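Local coordinates for protein tryptophane-5-halogenase (Microbispora sp. ATCC PTA-5024, PDB 5UAO) that probably catalyses the flavin-dependent chlorination of a peptide tryptophan at its 5-position during biosynthesis of the lanthipeptide NAI-107, at residues M80-Y85 against A91-H96; G41-L46 against S76-F81; L166-P171 against N519-S524; D152-Y157 against S506-A511. All coordinates share one frame; numbering follows the deposited sequence.

Contact 1 (M80-Y85 against A91-H96); sequences MFLHHY and AEFYQH
The imidazole of H83 turns its edge toward the face of the F93 phenyl ring, a T-shaped (edge-to-face) pair with ring centroids 5.5 Å apart and planes at 86°. The leading atom is H83 CE1, which stands 4.0 Å from F93 CD2 and equally near F93 CG and CB, so the imidazole edge meets the root of the phenyl ring. At the opposite end of the same ring, L82 CD1 lies 4.1 Å from F93 CZ. Both side chains cross that of F93 at about a right angle. F93 reaches them because its CG is anti to the backbone N (chi1 -180°). The rotation of the imidazole is fixed from outside the pair: H83 NE2 is bonded to Y174 OH and H83 ND1 to I88 O, leaving CE1, the carbon between the two nitrogens, to face F93. Y174, M176 and, from helix 178-191, L181 and Y184 also pack on F93, which is buried. The pair joins two consecutive helices, 76-85 and 90-97, across a short connection in a flavin-dependent halogenase, with the side chain of L82 about 10 Å from the bound FAD.

Contact 2 (G41-L46 against S76-F81); sequences GYLTAL and SYMVMF
L43, the residue that meets both M78 and F81, rides on a helical turn whose shortest polar bonds are A45 N to G41 O and L46 N to Y42 O, each 2.9 Å. The facing turn is held in the same way, with F81 N bonded to Y77 O at 3.0 Å. Between these two frames the contact consists of apolar side-chain ends, and the nearest CA atoms, those of L43 and F81, remain 9.9 Å apart. L43 divides its two methyls between two partners. Its CD1 meets the terminal methyl CE of M78 at 3.8 Å, the two side chains reaching toward each other tip to tip. Its CD2 lies near the plane of the F81 ring, at the edge, 4.5 Å from CE2, which is a looser approach. M78 spans the gap through a single bend at chi2 (63°), beyond which the thioether runs out extended and delivers CE to the leucine. Around this meeting point L185 of helix 178-191 packs on L43, while A363 of helix 358-372 touches both M78 and F81. G41 fits the last glycine of a Rossmann-type GxGxxG pattern, consistent with a dinucleotide-binding helix, and the side chain of M78 is about 7 Å from FAD. Three hydroxyls of these segments bond outside the contact: Y42 OH with E61, Y77 OH with Q367, and T44 OG1 with A40 O. What joins the two helices directly is therefore dispersion between buried hydrocarbon and thioether groups, whose fit depends on shape and not on bond direction.

Contact 3 (L166-P171 against N519-S524); sequences LMKYLP and NAELLS
E521 is the first residue along segment 519-524, part of helix 517-524, to meet the 166-171 loop, its OE2 lying 4.2 Å from K168 CD where the two side chains cross at about a right angle. The charged ends do not pair, since K168 NZ is 5.5 Å from E521 OE1. A water joins the residues instead, accepting from K168 N at 3.2 Å and donating to E521 OE2 at 2.7 Å. The lysine ammonium turns to D525 OD2 in a salt bridge and donates to Y169 OH, with NZ 3.1 Å from that oxygen, while K168 CG rests 3.7 Å above the Y169 ring, over its centre. With an alanine at K168, D525 would probably lose its positive mate and the Y169 ring the aliphatic cover on that face. The contact sets helix 517-524, near the C terminus, against the loop between strands 162-165 and 173-175. L522 comes next: its CG is anti to the backbone N (chi1 173°), and CD1 sits 3.8 Å from K168 CA, near M167 O, which accepts from W529 NE1. L523 packs on H83 and H84 of helix 76-85. At S524, OG bonds back to A520 O at 2.7 Å from above the carbonyl plane, across that plane from S524 N, so two donors share this oxygen.

Contact 4 (D152-Y157 against S506-A511); sequences DRVPVY and SEALDA
V154 and V156, the residues that touch A508, flank P155 at the centre of an inverse gamma turn (phi -85°, psi 61°), closed by V156 N to V154 O at 2.8 Å. The turn sends the CB atoms of both valines toward helix 506-511 and that of P155 away from it, and the CA atoms of V156 and A508 come to 6.3 Å, a separation consistent with the small side chain of A508. One methyl then serves as the meeting point. A508 CB lies 3.6 Å from V154 CG2, the closest approach, and 3.9 Å from V156 CB. V156 also lays its CG2 at 3.9 Å from A508 CB, with CG1 only slightly farther, so the valine offers its branch point and both arms alongside the alanine. V154 touches through a single arm: at chi1 -61° its CG2 falls between the backbone N and the carbonyl carbon, and this methyl is the one facing the helix. W101 of strand 100-102 packs on V154, V156 and A508 together, and E507 forms a salt bridge with R158. Upstream, D152 ends helix 144-151 in a Schellman motif; downstream, V156 opens strand 156-159, which pairs antiparallel with strand 162-165 in a hairpin that helix 505-514 flanks.

In the fold
From the N terminus, contact 2 closes first, bringing helix 39-51 back to helix 76-85 across a connection that includes strand 56-61. Contact 1 begins where contact 2 ends, sharing M80 and F81, and closes the short link to helix 90-97; L82 CD2 lies against L43 CD2 between them. Contacts 3 and 4 come later and span some 350 residues each. Their segments alternate along the chain, so they cross: the region of the 156-165 hairpin meets the successive C-terminal helices 505-514 and 517-524. L166 N probably bonds P155 O between them. Through L523 on H83 and N519 against Y94, contact 3 also ties helix 517-524 to contact 1.

Contact 1 (M80-Y85 against A91-H96)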
loop_
_atom_site.group_PDB
_atom_site.type_symbol
_atom_site.label_atom_id
_atom_site.label_comp_id
_atom_site.label_asym_id
_atom_site.label_seq_id
_atom_site.Cartn_x
_atom_site.Cartn_y
_atom_site.Cartn_z
ATOM N N MET A 80 -9.277 9.694 17.628
ATOM C CA MET A 80 -9.948 8.413 17.593
ATOM C C MET A 80 -9.360 7.330 18.435
ATOM O O MET A 80 -10.093 6.552 19.096
ATOM C CB MET A 80 -10.125 7.946 16.161
ATOM C CG MET A 80 -11.083 8.815 15.375
ATOM S SD MET A 80 -11.438 8.105 13.755
ATOM C CE MET A 80 -9.903 8.502 12.949
ATOM N N PHE A 81 -8.041 7.200 18.408
ATOM C CA PHE A 81 -7.376 6.256 19.292
ATOM C C PHE A 81 -7.710 6.455 20.763
ATOM O O PHE A 81 -8.140 5.525 21.470
ATOM C CB PHE A 81 -5.847 6.326 19.044
ATOM C CG PHE A 81 -5.072 5.318 19.815
ATOM C CD1 PHE A 81 -4.853 4.066 19.319
ATOM C CD2 PHE A 81 -4.512 5.663 21.011
ATOM C CE1 PHE A 81 -4.157 3.121 20.083
ATOM C CE2 PHE A 81 -3.831 4.751 21.766
ATOM C CZ PHE A 81 -3.630 3.477 21.291
ATOM N N LEU A 82 -7.610 7.691 21.227
ATOM C CA LEU A 82 -7.882 7.947 22.615
ATOM C C LEU A 82 -9.322 7.584 22.955
ATOM O O LEU A 82 -9.575 6.875 23.945
ATOM C CB LEU A 82 -7.580 9.410 23.021
ATOM C CG LEU A 82 -6.085 9.824 22.958
ATOM C CD1 LEU A 82 -5.958 11.342 22.982
ATOM C CD2 LEU A 82 -5.252 9.165 24.061
ATOM N N HIS A 83 -10.268 8.107 22.181
ATOM C CA HIS A 83 -11.616 7.996 22.587
ATOM C C HIS A 83 -12.272 6.630 22.207
ATOM O O HIS A 83 -13.085 6.105 22.998
ATOM C CB HIS A 83 -12.441 9.176 22.139
ATOM C CG HIS A 83 -11.945 10.508 22.654
ATOM N ND1 HIS A 83 -11.724 10.762 23.989
ATOM C CD2 HIS A 83 -11.559 11.621 21.981
ATOM C CE1 HIS A 83 -11.228 11.992 24.121
ATOM N NE2 HIS A 83 -11.151 12.545 22.917
ATOM N N HIS A 84 -11.977 6.109 21.027
ATOM C CA HIS A 84 -12.603 4.906 20.545
ATOM C C HIS A 84 -11.810 3.701 21.032
ATOM O O HIS A 84 -12.354 2.861 21.716
ATOM C CB HIS A 84 -12.770 4.873 19.045
ATOM C CG HIS A 84 -13.853 5.762 18.531
ATOM N ND1 HIS A 84 -15.169 5.620 18.907
ATOM C CD2 HIS A 84 -13.820 6.813 17.668
ATOM C CE1 HIS A 84 -15.907 6.541 18.301
ATOM N NE2 HIS A 84 -15.117 7.265 17.532
ATOM N N TYR A 85 -10.518 3.641 20.757
ATOM C CA TYR A 85 -9.769 2.449 21.047
ATOM C C TYR A 85 -9.590 2.290 22.527
ATOM O O TYR A 85 -9.760 1.163 23.068
ATOM C CB TYR A 85 -8.409 2.503 20.390
ATOM C CG TYR A 85 -7.698 1.180 20.273
ATOM C CD1 TYR A 85 -8.029 0.288 19.246
ATOM C CD2 TYR A 85 -6.616 0.879 21.082
ATOM C CE1 TYR A 85 -7.330 -0.898 19.071
ATOM C CE2 TYR A 85 -5.921 -0.289 20.943
ATOM C CZ TYR A 85 -6.294 -1.183 19.960
ATOM O OH TYR A 85 -5.612 -2.335 19.844
ATOM N N ALA A 91 -15.603 14.167 27.966
ATOM C CA ALA A 91 -15.833 15.237 28.922
ATOM C C ALA A 91 -14.788 15.150 30.038
ATOM O O ALA A 91 -14.166 16.147 30.438
ATOM C CB ALA A 91 -17.284 15.167 29.478
ATOM N N GLU A 92 -14.555 13.948 30.515
ATOM C CA GLU A 92 -13.536 13.709 31.525
ATOM C C GLU A 92 -12.121 14.050 31.057
ATOM O O GLU A 92 -11.324 14.611 31.796
ATOM C CB GLU A 92 -13.552 12.236 31.955
ATOM C CG GLU A 92 -12.727 11.953 33.211
ATOM C CD GLU A 92 -12.806 10.491 33.665
ATOM O OE1 GLU A 92 -12.374 9.579 32.903
ATOM O OE2 GLU A 92 -13.290 10.278 34.810
ATOM N N PHE A 93 -11.817 13.656 29.851
ATOM C CA PHE A 93 -10.519 14.005 29.218
ATOM C C PHE A 93 -10.349 15.514 29.173
ATOM O O PHE A 93 -9.283 16.072 29.577
ATOM C CB PHE A 93 -10.420 13.395 27.831
ATOM C CG PHE A 93 -9.133 13.692 27.120
ATOM C CD1 PHE A 93 -8.010 12.968 27.395
ATOM C CD2 PHE A 93 -9.078 14.687 26.136
ATOM C CE1 PHE A 93 -6.818 13.218 26.727
ATOM C CE2 PHE A 93 -7.896 14.937 25.486
ATOM C CZ PHE A 93 -6.773 14.200 25.790
ATOM N N TYR A 94 -11.391 16.206 28.748
ATOM C CA TYR A 94 -11.288 17.652 28.669
ATOM C C TYR A 94 -11.116 18.295 30.041
ATOM O O TYR A 94 -10.375 19.287 30.242
ATOM C CB TYR A 94 -12.472 18.288 27.934
ATOM C CG TYR A 94 -12.284 18.419 26.432
ATOM C CD1 TYR A 94 -12.138 17.316 25.632
ATOM C CD2 TYR A 94 -12.334 19.646 25.812
ATOM C CE1 TYR A 94 -11.995 17.422 24.279
ATOM C CE2 TYR A 94 -12.212 19.763 24.438
ATOM C CZ TYR A 94 -12.009 18.663 23.688
ATOM O OH TYR A 94 -11.905 18.801 22.328
ATOM N N GLN A 95 -11.777 17.708 31.001
ATOM C CA GLN A 95 -11.719 18.228 32.335
ATOM C C GLN A 95 -10.323 18.024 32.950
ATOM O O GLN A 95 -9.809 18.887 33.613
ATOM C CB GLN A 95 -12.809 17.506 33.174
ATOM C CG GLN A 95 -12.876 17.901 34.627
ATOM C CD GLN A 95 -13.140 19.385 34.775
ATOM O OE1 GLN A 95 -13.745 20.018 33.889
ATOM N NE2 GLN A 95 -12.682 19.961 35.887
ATOM N N HIS A 96 -9.750 16.855 32.777
ATOM C CA HIS A 96 -8.496 16.530 33.421
ATOM C C HIS A 96 -7.309 16.950 32.596
ATOM O O HIS A 96 -6.269 17.301 33.148
ATOM C CB HIS A 96 -8.394 15.043 33.641
ATOM C CG HIS A 96 -9.125 14.561 34.841
ATOM N ND1 HIS A 96 -10.500 14.589 34.943
ATOM C CD2 HIS A 96 -8.671 14.027 35.993
ATOM C CE1 HIS A 96 -10.862 14.097 36.114
ATOM N NE2 HIS A 96 -9.772 13.760 36.775
#

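Contact 2 (G41-L46 against S76-F81)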
loop_
_atom_site.group_PDB
_atom_site.type_symbol
_atom_site.label_atom_id
_atom_site.label_comp_id
_atom_site.label_asym_id
_atom_site.label_seq_id
_atom_site.Cartn_x
_atom_site.Cartn_y
_atom_site.Cartn_z
ATOM N N GLY A 41 4.179 3.673 27.875
ATOM C CA GLY A 41 3.867 2.584 28.773
ATOM C C GLY A 41 2.377 2.625 29.167
ATOM O O GLY A 41 1.688 1.596 29.121
ATOM N N TYR A 42 1.877 3.816 29.471
ATOM C CA TYR A 42 0.468 3.928 29.923
ATOM C C TYR A 42 -0.512 3.643 28.794
ATOM O O TYR A 42 -1.498 2.910 29.014
ATOM C CB TYR A 42 0.181 5.239 30.681
ATOM C CG TYR A 42 0.665 5.117 32.165
ATOM C CD1 TYR A 42 -0.075 4.413 33.086
ATOM C CD2 TYR A 42 1.883 5.614 32.583
ATOM C CE1 TYR A 42 0.376 4.225 34.373
ATOM C CE2 TYR A 42 2.324 5.459 33.882
ATOM C CZ TYR A 42 1.539 4.750 34.776
ATOM O OH TYR A 42 1.919 4.581 36.080
ATOM N N LEU A 43 -0.223 4.147 27.588
ATOM C CA LEU A 43 -1.074 3.843 26.493
ATOM C C LEU A 43 -1.082 2.370 26.165
ATOM O O LEU A 43 -2.128 1.810 25.848
ATOM C CB LEU A 43 -0.740 4.695 25.263
ATOM C CG LEU A 43 -0.909 6.211 25.404
ATOM C CD1 LEU A 43 -0.359 6.843 24.181
ATOM C CD2 LEU A 43 -2.382 6.662 25.566
ATOM N N THR A 44 0.058 1.698 26.245
ATOM C CA THR A 44 0.085 0.278 25.997
ATOM C C THR A 44 -0.687 -0.482 27.052
ATOM O O THR A 44 -1.487 -1.370 26.693
ATOM C CB THR A 44 1.520 -0.265 26.065
ATOM O OG1 THR A 44 2.297 0.426 25.102
ATOM C CG2 THR A 44 1.552 -1.720 25.777
ATOM N N ALA A 45 -0.473 -0.151 28.328
ATOM C CA ALA A 45 -1.169 -0.870 29.408
ATOM C C ALA A 45 -2.716 -0.676 29.326
ATOM O O ALA A 45 -3.469 -1.626 29.487
ATOM C CB ALA A 45 -0.650 -0.389 30.754
ATOM N N LEU A 46 -3.156 0.540 28.996
ATOM C CA LEU A 46 -4.584 0.816 28.852
ATOM C C LEU A 46 -5.194 0.060 27.667
ATOM O O LEU A 46 -6.312 -0.414 27.767
ATOM C CB LEU A 46 -4.826 2.317 28.724
ATOM C CG LEU A 46 -4.610 3.042 30.020
ATOM C CD1 LEU A 46 -4.491 4.526 29.775
ATOM C CD2 LEU A 46 -5.798 2.799 30.930
ATOM N N SER A 76 -4.571 13.915 13.809
ATOM C CA SER A 76 -5.992 13.713 13.883
ATOM C C SER A 76 -6.366 12.292 14.311
ATOM O O SER A 76 -7.284 12.081 15.159
ATOM C CB SER A 76 -6.656 14.167 12.577
ATOM O OG SER A 76 -6.230 13.266 11.607
ATOM N N TYR A 77 -5.611 11.304 13.876
ATOM C CA TYR A 77 -5.872 9.900 14.258
ATOM C C TYR A 77 -5.898 9.640 15.749
ATOM O O TYR A 77 -6.630 8.774 16.294
ATOM C CB TYR A 77 -4.796 9.027 13.618
ATOM C CG TYR A 77 -5.014 7.569 13.803
ATOM C CD1 TYR A 77 -5.970 6.919 13.025
ATOM C CD2 TYR A 77 -4.289 6.822 14.738
ATOM C CE1 TYR A 77 -6.208 5.558 13.141
ATOM C CE2 TYR A 77 -4.543 5.452 14.889
ATOM C CZ TYR A 77 -5.519 4.834 14.087
ATOM O OH TYR A 77 -5.840 3.503 14.139
ATOM N N MET A 78 -5.039 10.386 16.445
ATOM C CA MET A 78 -4.874 10.187 17.870
ATOM C C MET A 78 -6.161 10.475 18.607
ATOM O O MET A 78 -6.413 9.909 19.708
ATOM C CB MET A 78 -3.756 11.056 18.424
ATOM C CG MET A 78 -3.153 10.512 19.675
ATOM S SD MET A 78 -2.363 8.907 19.454
ATOM C CE MET A 78 -2.012 8.449 21.140
ATOM N N VAL A 79 -6.959 11.394 18.090
ATOM C CA VAL A 79 -8.277 11.645 18.697
ATOM C C VAL A 79 -9.192 10.420 18.746
ATOM O O VAL A 79 -9.803 10.116 19.813
ATOM C CB VAL A 79 -8.999 12.794 17.978
ATOM C CG1 VAL A 79 -10.376 13.040 18.583
ATOM C CG2 VAL A 79 -8.137 14.076 18.069
ATOM N N MET A 80 -9.277 9.694 17.628
ATOM C CA MET A 80 -9.948 8.413 17.593
ATOM C C MET A 80 -9.360 7.330 18.435
ATOM O O MET A 80 -10.093 6.552 19.096
ATOM C CB MET A 80 -10.125 7.946 16.161
ATOM C CG MET A 80 -11.083 8.815 15.375
ATOM S SD MET A 80 -11.438 8.105 13.755
ATOM C CE MET A 80 -9.903 8.502 12.949
ATOM N N PHE A 81 -8.041 7.200 18.408
ATOM C CA PHE A 81 -7.376 6.256 19.292
ATOM C C PHE A 81 -7.710 6.455 20.763
ATOM O O PHE A 81 -8.140 5.525 21.470
ATOM C CB PHE A 81 -5.847 6.326 19.044
ATOM C CG PHE A 81 -5.072 5.318 19.815
ATOM C CD1 PHE A 81 -4.853 4.066 19.319
ATOM C CD2 PHE A 81 -4.512 5.663 21.011
ATOM C CE1 PHE A 81 -4.157 3.121 20.083
ATOM C CE2 PHE A 81 -3.831 4.751 21.766
ATOM C CZ PHE A 81 -3.630 3.477 21.291
#

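Contact 3 (L166-P171 against N519-S524)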
loop_
_atom_site.group_PDB
_atom_site.type_symbol
_atom_site.label_atom_id
_atom_site.label_comp_id
_atom_site.label_asym_id
_atom_site.label_seq_id
_atom_site.Cartn_x
_atom_site.Cartn_y
_atom_site.Cartn_z
ATOM N N LEU A 166 -18.476 22.804 13.134
ATOM C CA LEU A 166 -18.062 21.986 12.019
ATOM C C LEU A 166 -16.817 21.124 12.257
ATOM O O LEU A 166 -16.252 20.566 11.318
ATOM C CB LEU A 166 -17.852 22.871 10.815
ATOM C CG LEU A 166 -19.009 23.833 10.469
ATOM C CD1 LEU A 166 -18.661 24.564 9.189
ATOM C CD2 LEU A 166 -20.324 23.087 10.280
ATOM N N MET A 167 -16.432 20.977 13.502
ATOM C CA MET A 167 -15.271 20.154 13.869
ATOM C C MET A 167 -15.450 18.703 13.408
ATOM O O MET A 167 -14.498 18.021 13.015
ATOM C CB MET A 167 -15.023 20.261 15.377
ATOM C CG MET A 167 -14.592 21.686 15.864
ATOM S SD MET A 167 -12.937 22.268 15.356
ATOM C CE MET A 167 -11.997 21.386 16.584
ATOM N N LYS A 168 -16.695 18.246 13.381
ATOM C CA LYS A 168 -16.974 16.858 12.987
ATOM C C LYS A 168 -16.734 16.589 11.518
ATOM O O LYS A 168 -16.581 15.432 11.116
ATOM C CB LYS A 168 -18.403 16.472 13.363
ATOM C CG LYS A 168 -19.475 17.199 12.533
ATOM C CD LYS A 168 -20.871 16.734 12.959
ATOM C CE LYS A 168 -21.309 15.550 12.118
ATOM N NZ LYS A 168 -22.784 15.577 11.890
ATOM N N TYR A 169 -16.661 17.652 10.726
ATOM C CA TYR A 169 -16.422 17.545 9.306
ATOM C C TYR A 169 -14.973 17.745 8.930
ATOM O O TYR A 169 -14.606 17.471 7.810
ATOM C CB TYR A 169 -17.327 18.575 8.520
ATOM C CG TYR A 169 -18.829 18.335 8.772
ATOM C CD1 TYR A 169 -19.411 17.070 8.512
ATOM C CD2 TYR A 169 -19.630 19.322 9.275
ATOM C CE1 TYR A 169 -20.761 16.835 8.760
ATOM C CE2 TYR A 169 -20.975 19.107 9.549
ATOM C CZ TYR A 169 -21.545 17.856 9.275
ATOM O OH TYR A 169 -22.873 17.593 9.572
ATOM N N LEU A 170 -14.148 18.307 9.818
ATOM C CA LEU A 170 -12.776 18.712 9.447
ATOM C C LEU A 170 -11.744 18.138 10.475
ATOM O O LEU A 170 -11.673 18.583 11.614
ATOM C CB LEU A 170 -12.690 20.245 9.466
ATOM C CG LEU A 170 -13.629 21.068 8.552
ATOM C CD1 LEU A 170 -13.691 22.550 8.907
ATOM C CD2 LEU A 170 -13.189 20.944 7.135
ATOM N N PRO A 171 -10.944 17.158 10.070
ATOM C CA PRO A 171 -9.990 16.465 10.975
ATOM C C PRO A 171 -9.064 17.436 11.703
ATOM O O PRO A 171 -8.640 18.422 11.107
ATOM C CB PRO A 171 -9.227 15.575 10.036
ATOM C CG PRO A 171 -10.252 15.229 9.005
ATOM C CD PRO A 171 -10.968 16.528 8.740
ATOM N N ASN A 519 -18.736 17.059 21.732
ATOM C CA ASN A 519 -17.870 15.911 21.591
ATOM C C ASN A 519 -18.634 14.638 21.284
ATOM O O ASN A 519 -18.141 13.825 20.508
ATOM C CB ASN A 519 -16.987 15.719 22.826
ATOM C CG ASN A 519 -15.641 16.474 22.688
ATOM O OD1 ASN A 519 -15.096 16.588 21.590
ATOM N ND2 ASN A 519 -15.203 17.054 23.751
ATOM N N ALA A 520 -19.833 14.455 21.874
ATOM C CA ALA A 520 -20.578 13.234 21.589
ATOM C C ALA A 520 -20.910 13.157 20.126
ATOM O O ALA A 520 -20.875 12.070 19.555
ATOM C CB ALA A 520 -21.883 13.144 22.410
ATOM N N GLU A 521 -21.286 14.274 19.499
ATOM C CA GLU A 521 -21.625 14.202 18.051
ATOM C C GLU A 521 -20.373 13.915 17.196
ATOM O O GLU A 521 -20.449 13.208 16.190
ATOM C CB GLU A 521 -22.369 15.451 17.568
ATOM C CG GLU A 521 -21.493 16.667 17.345
ATOM C CD GLU A 521 -22.254 17.885 16.832
ATOM O OE1 GLU A 521 -23.507 17.842 16.852
ATOM O OE2 GLU A 521 -21.594 18.893 16.450
ATOM N N LEU A 522 -19.228 14.429 17.641
ATOM C CA LEU A 522 -17.916 14.174 16.965
ATOM C C LEU A 522 -17.620 12.674 16.931
ATOM O O LEU A 522 -17.225 12.107 15.900
ATOM C CB LEU A 522 -16.793 14.910 17.704
ATOM C CG LEU A 522 -15.371 14.600 17.216
ATOM C CD1 LEU A 522 -15.132 15.035 15.803
ATOM C CD2 LEU A 522 -14.368 15.231 18.177
ATOM N N LEU A 523 -17.867 12.017 18.043
ATOM C CA LEU A 523 -17.546 10.583 18.153
ATOM C C LEU A 523 -18.648 9.598 17.719
ATOM O O LEU A 523 -18.357 8.469 17.382
ATOM C CB LEU A 523 -17.044 10.284 19.549
ATOM C CG LEU A 523 -15.752 11.081 19.868
ATOM C CD1 LEU A 523 -15.531 11.132 21.377
ATOM C CD2 LEU A 523 -14.543 10.513 19.204
ATOM N N SER A 524 -19.889 10.035 17.662
ATOM C CA SER A 524 -20.957 9.109 17.308
ATOM C C SER A 524 -21.516 9.336 15.917
ATOM O O SER A 524 -21.872 8.378 15.252
ATOM C CB SER A 524 -22.090 9.227 18.308
ATOM O OG SER A 524 -22.627 10.535 18.288
HETATM O O HOH W 1 -19.311 19.163 15.050
#

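Contact 4 (D152-Y157 against S506-A511)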
loop_
_atom_site.group_PDB
_atom_site.type_symbol
_atom_site.label_atom_id
_atom_site.label_comp_id
_atom_site.label_asym_id
_atom_site.label_seq_id
_atom_site.Cartn_x
_atom_site.Cartn_y
_atom_site.Cartn_z
ATOM N N ASP A 152 -6.483 32.757 12.631
ATOM C CA ASP A 152 -6.459 32.360 14.036
ATOM C C ASP A 152 -7.891 32.158 14.588
ATOM O O ASP A 152 -8.225 32.622 15.680
ATOM C CB ASP A 152 -5.665 33.354 14.931
ATOM C CG ASP A 152 -4.141 33.279 14.698
ATOM O OD1 ASP A 152 -3.616 32.202 14.600
ATOM O OD2 ASP A 152 -3.456 34.311 14.554
ATOM N N ARG A 153 -8.722 31.421 13.853
ATOM C CA ARG A 153 -10.083 31.147 14.300
ATOM C C ARG A 153 -10.323 29.658 14.154
ATOM O O ARG A 153 -9.487 28.940 13.555
ATOM C CB ARG A 153 -11.071 31.990 13.444
ATOM C CG ARG A 153 -11.165 33.437 13.901
ATOM C CD ARG A 153 -11.955 34.252 12.903
ATOM N NE ARG A 153 -11.854 35.675 13.188
ATOM C CZ ARG A 153 -12.448 36.284 14.200
ATOM N NH1 ARG A 153 -13.209 35.608 15.039
ATOM N NH2 ARG A 153 -12.257 37.590 14.390
ATOM N N VAL A 154 -11.440 29.174 14.680
ATOM C CA VAL A 154 -11.770 27.756 14.662
ATOM C C VAL A 154 -13.204 27.589 14.132
ATOM O O VAL A 154 -13.997 28.506 14.263
ATOM C CB VAL A 154 -11.617 27.090 16.046
ATOM C CG1 VAL A 154 -10.194 27.158 16.578
ATOM C CG2 VAL A 154 -12.552 27.711 17.101
ATOM N N PRO A 155 -13.530 26.435 13.533
ATOM C CA PRO A 155 -14.799 26.317 12.792
ATOM C C PRO A 155 -16.003 25.959 13.743
ATOM O O PRO A 155 -16.617 24.878 13.677
ATOM C CB PRO A 155 -14.457 25.259 11.745
ATOM C CG PRO A 155 -13.476 24.326 12.457
ATOM C CD PRO A 155 -12.664 25.243 13.314
ATOM N N VAL A 156 -16.227 26.867 14.679
ATOM C CA VAL A 156 -17.278 26.749 15.686
ATOM C C VAL A 156 -17.951 28.119 15.646
ATOM O O VAL A 156 -17.263 29.144 15.449
ATOM C CB VAL A 156 -16.743 26.452 17.093
ATOM C CG1 VAL A 156 -17.907 26.265 18.104
ATOM C CG2 VAL A 156 -15.867 25.208 17.098
ATOM N N TYR A 157 -19.277 28.133 15.802
ATOM C CA TYR A 157 -20.087 29.338 15.507
ATOM C C TYR A 157 -21.220 29.459 16.492
ATOM O O TYR A 157 -21.864 28.460 16.839
ATOM C CB TYR A 157 -20.676 29.221 14.123
ATOM C CG TYR A 157 -19.612 29.021 13.051
ATOM C CD1 TYR A 157 -19.140 27.739 12.724
ATOM C CD2 TYR A 157 -19.046 30.128 12.381
ATOM C CE1 TYR A 157 -18.150 27.575 11.757
ATOM C CE2 TYR A 157 -18.053 29.959 11.410
ATOM C CZ TYR A 157 -17.590 28.693 11.129
ATOM O OH TYR A 157 -16.628 28.531 10.171
ATOM N N SER A 506 -10.529 30.150 22.314
ATOM C CA SER A 506 -10.678 30.069 23.721
ATOM C C SER A 506 -12.228 29.992 24.069
ATOM O O SER A 506 -12.663 29.150 24.916
ATOM C CB SER A 506 -9.991 31.280 24.378
ATOM O OG SER A 506 -10.166 31.181 25.795
ATOM N N GLU A 507 -13.033 30.765 23.338
ATOM C CA GLU A 507 -14.513 30.742 23.479
ATOM C C GLU A 507 -15.111 29.371 23.099
ATOM O O GLU A 507 -15.998 28.818 23.765
ATOM C CB GLU A 507 -15.155 31.822 22.600
ATOM C CG GLU A 507 -16.648 32.032 22.938
ATOM C CD GLU A 507 -17.308 33.165 22.153
ATOM O OE1 GLU A 507 -16.578 34.073 21.661
ATOM O OE2 GLU A 507 -18.571 33.130 22.009
ATOM N N ALA A 508 -14.571 28.799 22.030
ATOM C CA ALA A 508 -15.024 27.518 21.563
ATOM C C ALA A 508 -14.696 26.363 22.504
ATOM O O ALA A 508 -15.529 25.459 22.657
ATOM C CB ALA A 508 -14.481 27.266 20.167
ATOM N N LEU A 509 -13.510 26.372 23.133
ATOM C CA LEU A 509 -13.156 25.358 24.125
ATOM C C LEU A 509 -14.127 25.441 25.330
ATOM O O LEU A 509 -14.523 24.428 25.873
ATOM C CB LEU A 509 -11.717 25.526 24.658
ATOM C CG LEU A 509 -10.613 25.211 23.683
ATOM C CD1 LEU A 509 -9.284 25.516 24.341
ATOM C CD2 LEU A 509 -10.693 23.725 23.337
ATOM N N ASP A 510 -14.496 26.657 25.706
ATOM C CA ASP A 510 -15.505 26.891 26.742
ATOM C C ASP A 510 -16.891 26.326 26.393
ATOM O O ASP A 510 -17.525 25.770 27.274
ATOM C CB ASP A 510 -15.622 28.369 27.082
ATOM C CG ASP A 510 -14.366 28.910 27.788
ATOM O OD1 ASP A 510 -13.534 28.123 28.334
ATOM O OD2 ASP A 510 -14.219 30.140 27.743
ATOM N N ALA A 511 -17.276 26.410 25.116
ATOM C CA ALA A 511 -18.487 25.739 24.603
ATOM C C ALA A 511 -18.407 24.246 24.724
ATOM O O ALA A 511 -19.340 23.629 25.195
ATOM C CB ALA A 511 -18.742 26.142 23.180
#